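Local coordinates for lipoate-protein ligase 1 (Plasmodium falciparum, PDB 5T8U) that belongs to the lipoyl protein ligase A/B family and holds lipoic acid in a pocket of its mixed alpha/beta catalytic domain, at residues A[27-32]-A[57-62]; A[20-25]-A[88-93]; A[11-16]-A[242-247]; A[104-109]-A[169-174]. All coordinates share one frame; numbering follows the deposited sequence.

Contact 1 of 4, residues A[27-32]-A[57-62]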
# COMPACT_ATOMS: atom_id res chain seq x y z
N SER A 27 3.12 -0.46 -11.47
CA SER A 27 2.50 0.30 -12.55
C SER A 27 1.15 -0.30 -12.93
O SER A 27 0.19 0.44 -13.20
CB SER A 27 3.43 0.33 -13.77
OG SER A 27 4.70 0.86 -13.41
N LEU A 28 1.05 -1.63 -12.97
CA LEU A 28 -0.24 -2.27 -13.19
C LEU A 28 -1.24 -1.85 -12.12
O LEU A 28 -2.36 -1.43 -12.43
CB LEU A 28 -0.08 -3.79 -13.20
CG LEU A 28 0.58 -4.42 -14.42
CD1 LEU A 28 0.90 -5.88 -14.15
CD2 LEU A 28 -0.30 -4.29 -15.66
N GLU A 29 -0.85 -1.96 -10.85
CA GLU A 29 -1.72 -1.58 -9.75
C GLU A 29 -2.21 -0.15 -9.89
O GLU A 29 -3.41 0.13 -9.79
CB GLU A 29 -0.97 -1.77 -8.43
CG GLU A 29 -1.79 -1.52 -7.18
CD GLU A 29 -0.96 -1.61 -5.92
OE1 GLU A 29 0.17 -1.06 -5.91
OE2 GLU A 29 -1.42 -2.24 -4.95
N ASN A 30 -1.28 0.78 -10.13
CA ASN A 30 -1.67 2.18 -10.28
C ASN A 30 -2.58 2.39 -11.48
O ASN A 30 -3.47 3.25 -11.44
CB ASN A 30 -0.42 3.06 -10.40
CG ASN A 30 -0.72 4.53 -10.20
OD1 ASN A 30 -1.67 4.89 -9.50
ND2 ASN A 30 0.08 5.39 -10.81
N PHE A 31 -2.38 1.62 -12.55
CA PHE A 31 -3.25 1.75 -13.71
C PHE A 31 -4.65 1.24 -13.41
O PHE A 31 -5.64 1.80 -13.90
CB PHE A 31 -2.65 1.00 -14.90
CG PHE A 31 -3.35 1.27 -16.20
CD1 PHE A 31 -2.86 2.22 -17.09
CD2 PHE A 31 -4.51 0.59 -16.53
CE1 PHE A 31 -3.51 2.47 -18.28
CE2 PHE A 31 -5.16 0.84 -17.72
CZ PHE A 31 -4.66 1.78 -18.60
N LEU A 32 -4.76 0.18 -12.61
CA LEU A 32 -6.07 -0.32 -12.22
C LEU A 32 -6.78 0.68 -11.31
O LEU A 32 -7.99 0.93 -11.47
CB LEU A 32 -5.93 -1.67 -11.53
CG LEU A 32 -5.25 -2.77 -12.35
CD1 LEU A 32 -4.85 -3.93 -11.46
CD2 LEU A 32 -6.16 -3.24 -13.47
N PHE A 57 -6.55 -8.51 -7.19
CA PHE A 57 -5.42 -8.58 -8.10
C PHE A 57 -4.24 -9.21 -7.37
O PHE A 57 -3.81 -8.70 -6.33
CB PHE A 57 -5.05 -7.19 -8.63
CG PHE A 57 -3.73 -7.14 -9.34
CD1 PHE A 57 -3.43 -8.06 -10.33
CD2 PHE A 57 -2.80 -6.16 -9.04
CE1 PHE A 57 -2.22 -8.01 -11.00
CE2 PHE A 57 -1.58 -6.11 -9.70
CZ PHE A 57 -1.30 -7.04 -10.68
N LEU A 58 -3.72 -10.31 -7.92
CA LEU A 58 -2.65 -11.07 -7.29
C LEU A 58 -1.37 -10.92 -8.10
O LEU A 58 -1.39 -10.93 -9.33
CB LEU A 58 -3.04 -12.55 -7.18
CG LEU A 58 -4.16 -12.81 -6.17
CD1 LEU A 58 -4.97 -14.04 -6.54
CD2 LEU A 58 -3.57 -12.96 -4.78
N TRP A 59 -0.24 -10.79 -7.39
CA TRP A 59 1.02 -10.54 -8.07
C TRP A 59 2.17 -10.87 -7.12
O TRP A 59 2.02 -10.84 -5.90
CB TRP A 59 1.12 -9.09 -8.57
CG TRP A 59 0.65 -8.06 -7.57
CD1 TRP A 59 -0.62 -7.88 -7.10
CD2 TRP A 59 1.45 -7.04 -6.95
NE1 TRP A 59 -0.66 -6.83 -6.22
CE2 TRP A 59 0.59 -6.29 -6.11
CE3 TRP A 59 2.80 -6.68 -7.02
CZ2 TRP A 59 1.05 -5.22 -5.35
CZ3 TRP A 59 3.24 -5.61 -6.27
CH2 TRP A 59 2.37 -4.89 -5.44
N ARG A 60 3.32 -11.18 -7.71
CA ARG A 60 4.53 -11.48 -6.95
C ARG A 60 5.69 -10.69 -7.53
O ARG A 60 5.69 -10.32 -8.71
CB ARG A 60 4.85 -12.98 -6.99
CG ARG A 60 3.79 -13.86 -6.33
CD ARG A 60 3.84 -15.28 -6.85
NE ARG A 60 5.11 -15.94 -6.56
CZ ARG A 60 5.47 -17.12 -7.05
NH1 ARG A 60 4.66 -17.79 -7.86
NH2 ARG A 60 6.65 -17.64 -6.72
N ASN A 61 6.69 -10.43 -6.69
CA ASN A 61 7.85 -9.65 -7.08
C ASN A 61 9.12 -10.34 -6.62
O ASN A 61 9.14 -11.02 -5.58
CB ASN A 61 7.80 -8.23 -6.49
CG ASN A 61 6.42 -7.61 -6.59
OD1 ASN A 61 6.04 -7.07 -7.63
ND2 ASN A 61 5.67 -7.69 -5.50
N ASN A 62 10.19 -10.16 -7.39
CA ASN A 62 11.49 -10.71 -7.04
C ASN A 62 12.10 -9.87 -5.93
O ASN A 62 11.45 -9.00 -5.33
CB ASN A 62 12.38 -10.78 -8.28
CG ASN A 62 12.84 -12.19 -8.59
OD1 ASN A 62 13.14 -12.97 -7.69
ND2 ASN A 62 12.90 -12.53 -9.88

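Contact 2 of 4, residues A[20-25]-A[88-93]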
# COMPACT_ATOMS: atom_id res chain seq x y z
N GLN A 20 7.20 -10.29 -12.65
CA GLN A 20 7.81 -10.35 -11.33
C GLN A 20 8.68 -9.13 -11.04
O GLN A 20 9.56 -9.20 -10.18
CB GLN A 20 8.61 -11.64 -11.18
CG GLN A 20 7.78 -12.90 -11.36
CD GLN A 20 8.59 -14.17 -11.21
OE1 GLN A 20 9.80 -14.18 -11.42
NE2 GLN A 20 7.92 -15.26 -10.85
N ASN A 21 8.46 -8.02 -11.74
CA ASN A 21 9.20 -6.79 -11.50
C ASN A 21 8.35 -5.86 -10.64
O ASN A 21 7.19 -5.60 -10.95
CB ASN A 21 9.56 -6.10 -12.82
CG ASN A 21 10.29 -4.78 -12.60
OD1 ASN A 21 9.67 -3.73 -12.52
ND2 ASN A 21 11.61 -4.85 -12.51
N ILE A 22 8.94 -5.37 -9.54
CA ILE A 22 8.18 -4.56 -8.60
C ILE A 22 7.65 -3.30 -9.27
O ILE A 22 6.50 -2.90 -9.05
CB ILE A 22 9.05 -4.22 -7.37
CG1 ILE A 22 8.26 -3.37 -6.36
CG2 ILE A 22 10.33 -3.49 -7.77
CD1 ILE A 22 7.02 -4.05 -5.82
N HIS A 23 8.47 -2.66 -10.11
CA HIS A 23 8.02 -1.44 -10.79
C HIS A 23 6.91 -1.75 -11.79
O HIS A 23 5.95 -0.99 -11.91
CB HIS A 23 9.20 -0.77 -11.49
CG HIS A 23 10.35 -0.47 -10.58
ND1 HIS A 23 11.66 -0.68 -10.95
CD2 HIS A 23 10.39 0.03 -9.32
CE1 HIS A 23 12.46 -0.33 -9.95
NE2 HIS A 23 11.71 0.10 -8.95
N PHE A 24 7.04 -2.87 -12.50
CA PHE A 24 6.02 -3.24 -13.48
C PHE A 24 4.68 -3.50 -12.80
O PHE A 24 3.65 -2.95 -13.20
CB PHE A 24 6.48 -4.48 -14.26
CG PHE A 24 5.68 -4.75 -15.49
CD1 PHE A 24 6.05 -4.20 -16.71
CD2 PHE A 24 4.56 -5.56 -15.44
CE1 PHE A 24 5.32 -4.45 -17.85
CE2 PHE A 24 3.82 -5.82 -16.58
CZ PHE A 24 4.20 -5.26 -17.79
N ASN A 25 4.68 -4.34 -11.76
CA ASN A 25 3.44 -4.67 -11.07
C ASN A 25 2.85 -3.46 -10.36
O ASN A 25 1.63 -3.31 -10.29
CB ASN A 25 3.67 -5.82 -10.09
CG ASN A 25 4.01 -7.12 -10.78
OD1 ASN A 25 3.57 -7.37 -11.90
ND2 ASN A 25 4.78 -7.96 -10.11
N LEU A 88 16.29 -4.68 -6.14
CA LEU A 88 15.64 -3.50 -6.70
C LEU A 88 15.02 -2.66 -5.60
O LEU A 88 14.69 -3.15 -4.52
CB LEU A 88 14.57 -3.92 -7.71
CG LEU A 88 15.07 -4.77 -8.88
CD1 LEU A 88 13.91 -5.25 -9.74
CD2 LEU A 88 16.07 -3.99 -9.73
N VAL A 89 14.88 -1.37 -5.87
CA VAL A 89 14.35 -0.40 -4.92
C VAL A 89 13.15 0.29 -5.55
O VAL A 89 13.15 0.59 -6.75
CB VAL A 89 15.42 0.63 -4.50
CG1 VAL A 89 14.84 1.67 -3.55
CG2 VAL A 89 16.61 -0.08 -3.86
N ALA A 90 12.12 0.54 -4.74
CA ALA A 90 10.91 1.18 -5.23
C ALA A 90 10.25 1.96 -4.11
O ALA A 90 10.48 1.71 -2.92
CB ALA A 90 9.93 0.16 -5.82
N ARG A 91 9.41 2.92 -4.50
CA ARG A 91 8.60 3.71 -3.58
C ARG A 91 7.16 3.62 -4.04
O ARG A 91 6.83 4.02 -5.16
CB ARG A 91 9.07 5.17 -3.54
CG ARG A 91 8.18 6.09 -2.70
CD ARG A 91 8.63 7.54 -2.83
NE ARG A 91 9.98 7.75 -2.32
CZ ARG A 91 10.28 8.14 -1.08
NH1 ARG A 91 9.32 8.37 -0.20
NH2 ARG A 91 11.55 8.29 -0.73
N ARG A 92 6.29 3.09 -3.18
CA ARG A 92 4.89 2.92 -3.52
C ARG A 92 4.12 4.21 -3.24
O ARG A 92 4.64 5.18 -2.69
CB ARG A 92 4.29 1.75 -2.74
CG ARG A 92 4.45 1.85 -1.23
CD ARG A 92 3.82 0.68 -0.51
NE ARG A 92 3.89 0.83 0.94
CZ ARG A 92 4.91 0.43 1.69
NH1 ARG A 92 4.88 0.63 3.00
NH2 ARG A 92 5.96 -0.16 1.15
N PHE A 93 2.85 4.21 -3.63
CA PHE A 93 1.98 5.37 -3.48
C PHE A 93 1.22 5.37 -2.16
O PHE A 93 0.59 6.38 -1.83
CB PHE A 93 0.98 5.44 -4.64
CG PHE A 93 1.63 5.61 -5.98
CD1 PHE A 93 2.58 6.59 -6.19
CD2 PHE A 93 1.29 4.77 -7.04
CE1 PHE A 93 3.18 6.75 -7.43
CE2 PHE A 93 1.89 4.92 -8.28
CZ PHE A 93 2.83 5.91 -8.47

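Contact 3 of 4, residues A[11-16]-A[242-247]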
# COMPACT_ATOMS: atom_id res chain seq x y z
N GLY A 11 -19.82 -7.89 -12.82
CA GLY A 11 -19.50 -8.73 -11.68
C GLY A 11 -18.08 -8.56 -11.20
O GLY A 11 -17.28 -7.89 -11.86
N PRO A 12 -17.75 -9.16 -10.06
CA PRO A 12 -16.39 -9.02 -9.52
C PRO A 12 -15.34 -9.54 -10.49
O PRO A 12 -15.63 -10.31 -11.41
CB PRO A 12 -16.43 -9.85 -8.23
CG PRO A 12 -17.64 -10.73 -8.35
CD PRO A 12 -18.61 -9.98 -9.19
N LEU A 13 -14.10 -9.12 -10.26
CA LEU A 13 -12.99 -9.44 -11.14
C LEU A 13 -11.83 -10.02 -10.35
O LEU A 13 -11.54 -9.58 -9.23
CB LEU A 13 -12.51 -8.20 -11.91
CG LEU A 13 -13.30 -7.76 -13.14
CD1 LEU A 13 -12.78 -6.41 -13.63
CD2 LEU A 13 -13.21 -8.80 -14.25
N VAL A 14 -11.16 -10.99 -10.96
CA VAL A 14 -9.94 -11.59 -10.43
C VAL A 14 -8.87 -11.41 -11.50
O VAL A 14 -8.96 -11.99 -12.59
CB VAL A 14 -10.13 -13.07 -10.08
CG1 VAL A 14 -8.89 -13.61 -9.38
CG2 VAL A 14 -11.36 -13.26 -9.21
N LEU A 15 -7.85 -10.62 -11.19
CA LEU A 15 -6.78 -10.28 -12.12
C LEU A 15 -5.46 -10.83 -11.59
O LEU A 15 -5.24 -10.87 -10.38
CB LEU A 15 -6.68 -8.76 -12.31
CG LEU A 15 -8.02 -8.02 -12.44
CD1 LEU A 15 -7.79 -6.53 -12.59
CD2 LEU A 15 -8.84 -8.56 -13.60
N VAL A 16 -4.60 -11.25 -12.51
CA VAL A 16 -3.32 -11.86 -12.17
C VAL A 16 -2.24 -11.26 -13.06
O VAL A 16 -2.49 -10.97 -14.23
CB VAL A 16 -3.37 -13.39 -12.32
CG1 VAL A 16 -2.01 -14.02 -12.02
CG2 VAL A 16 -4.44 -13.98 -11.42
N THR A 242 -13.32 -17.17 -12.53
CA THR A 242 -12.71 -16.57 -13.71
C THR A 242 -11.48 -15.78 -13.31
O THR A 242 -11.48 -15.09 -12.28
CB THR A 242 -13.71 -15.66 -14.45
OG1 THR A 242 -14.88 -16.40 -14.79
CG2 THR A 242 -13.09 -15.10 -15.72
N VAL A 243 -10.43 -15.88 -14.12
CA VAL A 243 -9.13 -15.28 -13.82
C VAL A 243 -8.62 -14.60 -15.08
O VAL A 243 -8.51 -15.23 -16.13
CB VAL A 243 -8.12 -16.33 -13.32
CG1 VAL A 243 -6.77 -15.68 -13.03
CG2 VAL A 243 -8.65 -17.04 -12.09
N HIS A 244 -8.31 -13.31 -14.97
CA HIS A 244 -7.74 -12.54 -16.07
C HIS A 244 -6.24 -12.34 -15.85
O HIS A 244 -5.77 -12.20 -14.72
CB HIS A 244 -8.43 -11.19 -16.21
CG HIS A 244 -9.81 -11.27 -16.78
ND1 HIS A 244 -10.90 -11.68 -16.04
CD2 HIS A 244 -10.28 -10.99 -18.02
CE1 HIS A 244 -11.98 -11.65 -16.80
NE2 HIS A 244 -11.63 -11.24 -18.00
N TYR A 245 -5.50 -12.33 -16.95
CA TYR A 245 -4.06 -12.11 -16.94
C TYR A 245 -3.76 -10.81 -17.68
O TYR A 245 -4.07 -10.68 -18.87
CB TYR A 245 -3.32 -13.29 -17.59
CG TYR A 245 -3.47 -14.58 -16.81
CD1 TYR A 245 -2.47 -15.02 -15.95
CD2 TYR A 245 -4.62 -15.35 -16.91
CE1 TYR A 245 -2.60 -16.19 -15.23
CE2 TYR A 245 -4.77 -16.52 -16.19
CZ TYR A 245 -3.75 -16.94 -15.35
OH TYR A 245 -3.89 -18.10 -14.64
N ILE A 246 -3.16 -9.85 -16.97
CA ILE A 246 -3.03 -8.49 -17.48
C ILE A 246 -1.58 -8.10 -17.76
O ILE A 246 -1.36 -7.10 -18.46
CB ILE A 246 -3.67 -7.47 -16.52
CG1 ILE A 246 -3.05 -7.58 -15.12
CG2 ILE A 246 -5.18 -7.70 -16.45
CD1 ILE A 246 -3.47 -6.48 -14.17
N ASP A 247 -0.60 -8.84 -17.24
CA ASP A 247 0.79 -8.46 -17.46
C ASP A 247 1.17 -8.43 -18.94
O ASP A 247 2.23 -7.88 -19.28
CB ASP A 247 1.72 -9.41 -16.70
CG ASP A 247 1.52 -10.86 -17.09
OD1 ASP A 247 0.37 -11.23 -17.41
OD2 ASP A 247 2.50 -11.63 -17.06

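Contact 4 of 4, residues A[104-109]-A[169-174]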
# COMPACT_ATOMS: atom_id res chain seq x y z
N GLY A 104 9.04 -15.73 -2.46
CA GLY A 104 8.47 -16.46 -1.35
C GLY A 104 7.26 -15.81 -0.71
O GLY A 104 6.77 -16.32 0.30
N ASN A 105 6.77 -14.71 -1.27
CA ASN A 105 5.62 -14.01 -0.71
C ASN A 105 4.69 -13.58 -1.83
O ASN A 105 5.12 -13.33 -2.96
CB ASN A 105 6.04 -12.79 0.12
CG ASN A 105 6.53 -11.63 -0.73
OD1 ASN A 105 7.72 -11.51 -1.01
ND2 ASN A 105 5.60 -10.77 -1.15
N VAL A 106 3.40 -13.50 -1.50
CA VAL A 106 2.37 -13.09 -2.44
C VAL A 106 1.97 -11.66 -2.11
O VAL A 106 2.15 -11.17 -0.99
CB VAL A 106 1.15 -14.04 -2.39
CG1 VAL A 106 0.14 -13.70 -3.48
CG2 VAL A 106 1.60 -15.49 -2.50
N CYS A 107 1.43 -10.97 -3.11
CA CYS A 107 0.91 -9.61 -2.95
C CYS A 107 -0.52 -9.57 -3.47
O CYS A 107 -0.78 -9.97 -4.61
CB CYS A 107 1.77 -8.59 -3.70
SG CYS A 107 3.47 -8.43 -3.10
N PHE A 108 -1.43 -9.07 -2.64
CA PHE A 108 -2.84 -8.96 -2.97
C PHE A 108 -3.24 -7.49 -3.02
O PHE A 108 -2.71 -6.66 -2.28
CB PHE A 108 -3.71 -9.70 -1.95
CG PHE A 108 -3.65 -9.13 -0.56
CD1 PHE A 108 -4.53 -8.14 -0.17
CD2 PHE A 108 -2.71 -9.58 0.35
CE1 PHE A 108 -4.48 -7.61 1.11
CE2 PHE A 108 -2.66 -9.06 1.63
CZ PHE A 108 -3.54 -8.07 2.01
N THR A 109 -4.18 -7.18 -3.91
CA THR A 109 -4.68 -5.81 -4.07
C THR A 109 -6.19 -5.88 -4.23
O THR A 109 -6.70 -6.35 -5.25
CB THR A 109 -4.04 -5.13 -5.28
OG1 THR A 109 -2.62 -5.11 -5.12
CG2 THR A 109 -4.56 -3.70 -5.44
N ILE A 169 1.26 -11.16 1.76
CA ILE A 169 1.12 -12.42 2.49
C ILE A 169 2.44 -13.15 2.41
O ILE A 169 3.09 -13.17 1.36
CB ILE A 169 -0.03 -13.28 1.90
CG1 ILE A 169 -1.37 -12.55 2.04
CG2 ILE A 169 -0.08 -14.64 2.59
CD1 ILE A 169 -2.51 -13.23 1.31
N LEU A 170 2.85 -13.77 3.52
CA LEU A 170 4.15 -14.42 3.62
C LEU A 170 3.98 -15.93 3.51
O LEU A 170 3.34 -16.55 4.37
CB LEU A 170 4.83 -14.04 4.93
CG LEU A 170 5.78 -12.84 4.83
CD1 LEU A 170 5.13 -11.65 4.12
CD2 LEU A 170 6.23 -12.44 6.21
N ILE A 171 4.56 -16.51 2.46
CA ILE A 171 4.52 -17.95 2.22
C ILE A 171 5.87 -18.54 2.58
O ILE A 171 6.01 -19.24 3.58
CB ILE A 171 4.15 -18.27 0.76
CG1 ILE A 171 2.85 -17.57 0.35
CG2 ILE A 171 4.06 -19.78 0.54
CD1 ILE A 171 1.61 -18.07 1.06
N ASN A 172 6.88 -18.25 1.75
CA ASN A 172 8.22 -18.81 1.91
C ASN A 172 9.28 -17.71 1.87
O ASN A 172 10.41 -17.93 1.43
CB ASN A 172 8.50 -19.85 0.82
CG ASN A 172 9.78 -20.63 1.08
OD1 ASN A 172 10.16 -20.86 2.22
ND2 ASN A 172 10.44 -21.04 0.00
N LEU A 173 8.92 -16.50 2.31
CA LEU A 173 9.86 -15.39 2.30
C LEU A 173 11.13 -15.75 3.07
O LEU A 173 11.08 -16.42 4.11
CB LEU A 173 9.21 -14.14 2.90
CG LEU A 173 10.12 -12.91 3.05
CD1 LEU A 173 10.57 -12.44 1.69
CD2 LEU A 173 9.41 -11.80 3.81
N GLU A 174 12.27 -15.30 2.55
CA GLU A 174 13.55 -15.47 3.24
C GLU A 174 13.57 -14.51 4.43
O GLU A 174 13.76 -13.30 4.27
CB GLU A 174 14.70 -15.20 2.29
CG GLU A 174 16.06 -15.63 2.81
CD GLU A 174 17.16 -15.44 1.78
OE1 GLU A 174 18.30 -15.90 2.03
OE2 GLU A 174 16.89 -14.83 0.73

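Contact 1 of 4, residues A[27-32]-A[57-62]
The phenyl ring of Phe57 is sandwiched. On one face sits CD1 of Trp59, its neighbour but one along the strand, 3.2 Å above the ring plane and offset toward the rim; on the opposite face sits a methyl group of Leu32. The indole of Trp59 has Asn61 OD1 and Phe57 C in plane at its edge. This is helix-on-sheet packing in the lipoyl protein ligase catalytic domain: the axes of helix segment 27-32 and strand segment 57-59 run nearly antiparallel (171°), 10.6 Å apart at closest approach. Leu32 makes a CH-pi contact, its CD1 standing 4.2 Å from the Phe57 ring centroid and 23° off the ring normal. With CG anti to the backbone N, Phe57 swings its ring toward the helix, and its tip CZ also meets Leu28 CD1 at 4.3 Å. Strand 13-17 borders the same cluster, with Leu15 and Ser17 against Phe57. Glu29, CG anti to the backbone N and its chain extended, crosses the indole obliquely, the carboxylate plane turned 70° to it. Thr109 OG1 hydrogen-bonds to both Glu29 OE2 and Trp59 NE1, so a single hydroxyl links the acid and the indole. Trp59 itself touches the bound lipoic acid, so this hydroxyl probably helps set the indole in the pocket. The nearest approach of the carboxylate to the indole is from Glu29 OE2 to Trp59 CZ2, 3.9 Å.

Contact 2 of 4, residues A[20-25]-A[88-93]
The N-terminal turn of helix 22-34 meets the short strand 88-90 here, beginning with a capped helix end. Asn21 is the N-cap: its OD1 accepts from Phe24 N at 2.8 Å, the donor lying in the carbonyl plane on a lone pair. The same side chain, with CG anti to the backbone N, brings ND2 to 3.6 Å from Leu88 CD1, the two side chains crossing at about a right angle. Two residues on, His23 supplies the polar link. Its NE2 donates to Val89 O at 2.7 Å with an N-H...O angle of 157°; the oxygen lies close to the imidazole plane, while the nitrogen stands above the carbonyl plane. Strand 88-90 is an outer strand of the three-stranded mixed sheet in the catalytic domain and pairs with 64-66, so the histidine ties the helix start to that sheet. Ala90 CB comes in near the ring plane at the imidazole edge, 3.5 Å from His23 CD2. Ile22 lays CG2 over one face of that ring and sets CG1 3.9 Å from Ala90 CB. Just past the strand, Arg92 touches lipoic acid, its NH1 held by the carbonyls of Gly95 and Gly97.

Contact 3 of 4, residues A[11-16]-A[242-247]
Three backbone hydrogen bonds zip strand 13-17 to the short strand 244-245 in parallel register. His244 N donates to Val14 O at 2.8 Å in an almost straight bond (173°). His244 O takes the N-H of Val16 at 2.7 Å, though with a more bent angle of 134°, and Ile246 N then reaches Val16 O at 3.0 Å. Each donor lies nearly along the C=O axis of its acceptor, and each acceptor also takes a CA-H...O contact, from Val243, Leu15 and Tyr245 respectively. Leu15 faces the same side of the sheet as His244, its CD2 resting 3.7 Å from His244 CB, and Leu13 CD2 leans obliquely against the imidazole. On the other side, Val16 and Tyr245 lie side by side and point the same way, with Val16 CG1 3.9 Å from Tyr245 CE1. The second methyl of the valine is packed tightly, Val16 CG2 being only 3.3 Å from Val243 CG1. Strand 244-245 is the outermost strand at this end of the mixed sheet within the chain, while strand 55-59 pairs with the opposite edge of 13-17. Helix 213-227 packs on Val14, and helix 22-34 meets Leu15 and Ile246 on the Leu15 side.

Contact 4 of 4, residues A[104-109]-A[169-174]
Phe108 and Ile169 cross at about a right angle, the isoleucine laying CG1 3.7 Å from Phe108 CD2. Phe108 holds CG in the crowded position between its backbone N and carbonyl carbon (chi1 64°), which brings the ring over to its partner. Val106 and Ile171 meet obliquely instead, CG2 of the valine 3.7 Å from CG1 of the isoleucine. Asn105 and Leu173 run alongside each other and point the same way; the Asn105 amide is held through OD1, which accepts from Asp102 N, and through a weak bond from ND2 to Val106 O. Underneath lies an antiparallel ladder of the large mixed sheet. Val106 and Ile169 form a hydrogen-bonded pair of it, next to the non-hydrogen-bonded pair Asn105 and Leu170, with Val106 N to Ile169 O and Ile169 N to Val106 O both 2.9 Å. Beyond the strand end the chain of 171-173 curls round Gly104 O, which receives Asn172 N on a lone pair at a very short 2.4 Å, along with a weak bond from Ile171 N. Cys107 touches the bound lipoic acid. Strand 55-59 pairs with 105-112 along its other edge, through Trp59 and Cys107, and helix 213-227 covers Val106, Ile169 and Ile171.

Overall arrangement
From the N terminus, contact 3 opens first and closes last: its loop, from 11-16 to 242-247, encloses the other three. Within it, contact 2 opens at 20-25 and closes at 88-93, and contact 1, from 27-32 to 57-62, lies entirely between those ends. Contact 4 follows in series, opening at 104-109 and closing at 169-174, so none of the four loops cross. Contacts 1 and 2 share helix 22-34, which is thereby joined to two sheets, the large one through 55-59 and the three-stranded one through 88-90. Contacts 1, 3 and 4 all reach the large sheet, where strands 162-170, 105-112, 55-59, 13-17 and 244-245 follow in order.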